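Local coordinates for uncharacterized protein (Ruminococcus gnavus, PDB 4QAN), which is of unknown function but is a divergent, cystatin-like member of the NTF2-like superfamily that probably binds metal ions, at residues K96-Q101 against K169-K174. Sequence-based numbering, arbitrary orientation.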
loop_
_atom_site.group_PDB
_atom_site.type_symbol
_atom_site.label_atom_id
_atom_site.label_comp_id
_atom_site.label_asym_id
_atom_site.label_seq_id
_atom_site.Cartn_x
_atom_site.Cartn_y
_atom_site.Cartn_z
ATOM N N LYS A 96 -3.442 -2.996 -0.372
ATOM C CA LYS A 96 -4.513 -2.720 0.597
ATOM C C LYS A 96 -5.656 -1.900 -0.016
ATOM O O LYS A 96 -6.826 -2.228 0.169
ATOM C CB LYS A 96 -3.954 -2.007 1.814
ATOM C CG LYS A 96 -4.994 -1.519 2.828
ATOM C CD LYS A 96 -4.295 -0.589 3.786
ATOM C CE LYS A 96 -5.067 -0.403 5.073
ATOM N NZ LYS A 96 -6.250 0.473 4.890
ATOM N N ALA A 97 -5.312 -0.853 -0.767
ATOM C CA ALA A 97 -6.320 0.021 -1.360
ATOM C C ALA A 97 -7.200 -0.763 -2.323
ATOM O O ALA A 97 -8.416 -0.590 -2.305
ATOM C CB ALA A 97 -5.674 1.215 -2.063
ATOM N N TYR A 98 -6.594 -1.648 -3.121
ATOM C CA TYR A 98 -7.362 -2.510 -4.035
ATOM C C TYR A 98 -8.266 -3.533 -3.317
ATOM O O TYR A 98 -9.379 -3.801 -3.765
ATOM C CB TYR A 98 -6.448 -3.233 -5.029
ATOM C CG TYR A 98 -5.971 -2.360 -6.169
ATOM C CD1 TYR A 98 -6.875 -1.746 -7.012
ATOM C CD2 TYR A 98 -4.612 -2.154 -6.404
ATOM C CE1 TYR A 98 -6.456 -0.951 -8.059
ATOM C CE2 TYR A 98 -4.172 -1.357 -7.455
ATOM C CZ TYR A 98 -5.102 -0.749 -8.281
ATOM O OH TYR A 98 -4.702 0.052 -9.332
ATOM N N ILE A 99 -7.789 -4.083 -2.202
ATOM C CA ILE A 99 -8.589 -5.001 -1.407
ATOM C C ILE A 99 -9.840 -4.283 -0.934
ATOM O O ILE A 99 -10.929 -4.830 -0.982
ATOM C CB ILE A 99 -7.795 -5.604 -0.219
ATOM C CG1 ILE A 99 -6.718 -6.556 -0.764
ATOM C CG2 ILE A 99 -8.721 -6.384 0.708
ATOM C CD1 ILE A 99 -5.628 -6.960 0.211
ATOM N N GLU A 100 -9.679 -3.042 -0.503
ATOM C CA GLU A 100 -10.801 -2.270 -0.016
ATOM C C GLU A 100 -11.797 -1.897 -1.091
ATOM O O GLU A 100 -12.992 -1.902 -0.834
ATOM C CB GLU A 100 -10.310 -1.050 0.719
ATOM C CG GLU A 100 -9.733 -1.468 2.040
ATOM C CD GLU A 100 -8.950 -0.387 2.691
ATOM O OE1 GLU A 100 -8.548 0.550 1.972
ATOM O OE2 GLU A 100 -8.735 -0.495 3.920
ATOM N N GLN A 101 -11.323 -1.613 -2.300
ATOM C CA GLN A 101 -12.233 -1.443 -3.423
ATOM C C GLN A 101 -13.004 -2.735 -3.640
ATOM O O GLN A 101 -14.225 -2.715 -3.742
ATOM C CB GLN A 101 -11.494 -1.069 -4.698
ATOM C CG GLN A 101 -10.838 0.293 -4.628
ATOM C CD GLN A 101 -10.683 0.944 -5.978
ATOM O OE1 GLN A 101 -10.437 0.275 -6.982
ATOM N NE2 GLN A 101 -10.838 2.265 -6.012
ATOM N N LYS A 169 -4.703 -3.016 -17.699
ATOM C CA LYS A 169 -5.093 -3.418 -16.362
ATOM C C LYS A 169 -6.067 -2.411 -15.769
ATOM O O LYS A 169 -6.210 -1.295 -16.261
ATOM C CB LYS A 169 -3.861 -3.585 -15.468
ATOM C CG LYS A 169 -3.065 -4.848 -15.780
ATOM C CD LYS A 169 -2.412 -5.410 -14.541
ATOM C CE LYS A 169 -1.569 -6.620 -14.873
ATOM N NZ LYS A 169 -0.703 -6.933 -13.712
ATOM N N ILE A 170 -6.758 -2.819 -14.715
ATOM C CA ILE A 170 -7.664 -1.916 -14.032
ATOM C C ILE A 170 -6.873 -1.076 -13.044
ATOM O O ILE A 170 -6.278 -1.623 -12.134
ATOM C CB ILE A 170 -8.732 -2.684 -13.247
ATOM C CG1 ILE A 170 -9.551 -3.569 -14.191
ATOM C CG2 ILE A 170 -9.616 -1.716 -12.467
ATOM C CD1 ILE A 170 -10.127 -2.854 -15.392
ATOM N N HIS A 171 -6.867 0.243 -13.234
ATOM C CA HIS A 171 -6.263 1.164 -12.265
ATOM C C HIS A 171 -7.176 1.384 -11.069
ATOM O O HIS A 171 -6.703 1.555 -9.933
ATOM C CB HIS A 171 -5.972 2.526 -12.899
ATOM C CG HIS A 171 -5.473 3.533 -11.917
ATOM N ND1 HIS A 171 -4.252 3.408 -11.289
ATOM C CD2 HIS A 171 -6.046 4.646 -11.409
ATOM C CE1 HIS A 171 -4.083 4.415 -10.453
ATOM N NE2 HIS A 171 -5.158 5.182 -10.507
ATOM N N SER A 172 -8.479 1.438 -11.321
ATOM C CA SER A 172 -9.444 1.620 -10.248
ATOM C C SER A 172 -10.765 0.964 -10.571
ATOM O O SER A 172 -11.195 0.962 -11.723
ATOM C CB SER A 172 -9.657 3.103 -9.967
ATOM O OG SER A 172 -10.425 3.299 -8.794
ATOM N N LEU A 173 -11.387 0.394 -9.544
ATOM C CA LEU A 173 -12.707 -0.243 -9.649
ATOM C C LEU A 173 -13.820 0.777 -9.423
ATOM O O LEU A 173 -14.999 0.427 -9.408
ATOM C CB LEU A 173 -12.841 -1.368 -8.613
ATOM C CG LEU A 173 -12.258 -2.722 -9.015
ATOM C CD1 LEU A 173 -10.734 -2.744 -8.928
ATOM C CD2 LEU A 173 -12.869 -3.799 -8.134
ATOM N N LYS A 174 -13.410 2.022 -9.186
ATOM C CA LYS A 174 -14.296 3.158 -9.062
ATOM C C LYS A 174 -13.736 4.319 -9.890
ATOM O O LYS A 174 -12.526 4.451 -10.077
ATOM C CB LYS A 174 -14.428 3.541 -7.593
ATOM C CG LYS A 174 -14.969 2.397 -6.754
ATOM C CD LYS A 174 -15.452 2.865 -5.393
ATOM C CE LYS A 174 -14.311 3.186 -4.458
ATOM N NZ LYS A 174 -14.791 4.005 -3.319
#
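Gln101, on helix 87-108, offers a worked example of how one primary amide can grip the irregular end of a strand with both of its polar atoms. Its CB points toward segment 169-174 and comes within 4.2 Å of Leu173 CB. With CG anti to the carbonyl carbon (chi1 -66°) and the chain extended beyond it (chi2 -153°), CD is set between Leu173 N and Ser172 OG. There Gln101 OE1 accepts the N-H of Leu173 in a nearly straight bond (N to OE1 2.7 Å, 169° at the hydrogen), the donor sitting above the carbonyl plane, while Leu173 CB packs 3.3 Å from the same OE1. On the other branch, Gln101 NE2, which also lies by Lys174 CE, gives a hydrogen to Ser172 OG at 3.0 Å, with the hydroxyl oxygen lying in the amide plane. Ser172 OG in turn donates to Lys174 O at 2.7 Å, on a lone pair, so this hydroxyl relays the grip along the turn and the two bonds to Gln101 hold its amide against rotation. An alanine here would remove both amide bonds and would probably leave the buried Leu173 N-H without its partner and the turn less firmly fixed to the helix. One turn earlier, Tyr98 makes a second tie: its OH donates to His171 O at 2.6 Å, again from above the carbonyl plane, with that oxygen at the ring edge. Tyr98 CD1 also lies 4.4 Å from Leu173 CD1, while Leu47 and Leu178 touch its side chain. Lys174 NZ is hydrogen-bonded to Ile183 O and salt-bridged to Glu104. His171 and Ser172 both face Thr160 of neighbouring strand 153-164, as in a classic beta bulge; Tyr98 and Gln101 tie the helix to this bulged end of strand 167-172 and the loop after it, consistent with the helix-against-sheet packing of the cystatin-like fold.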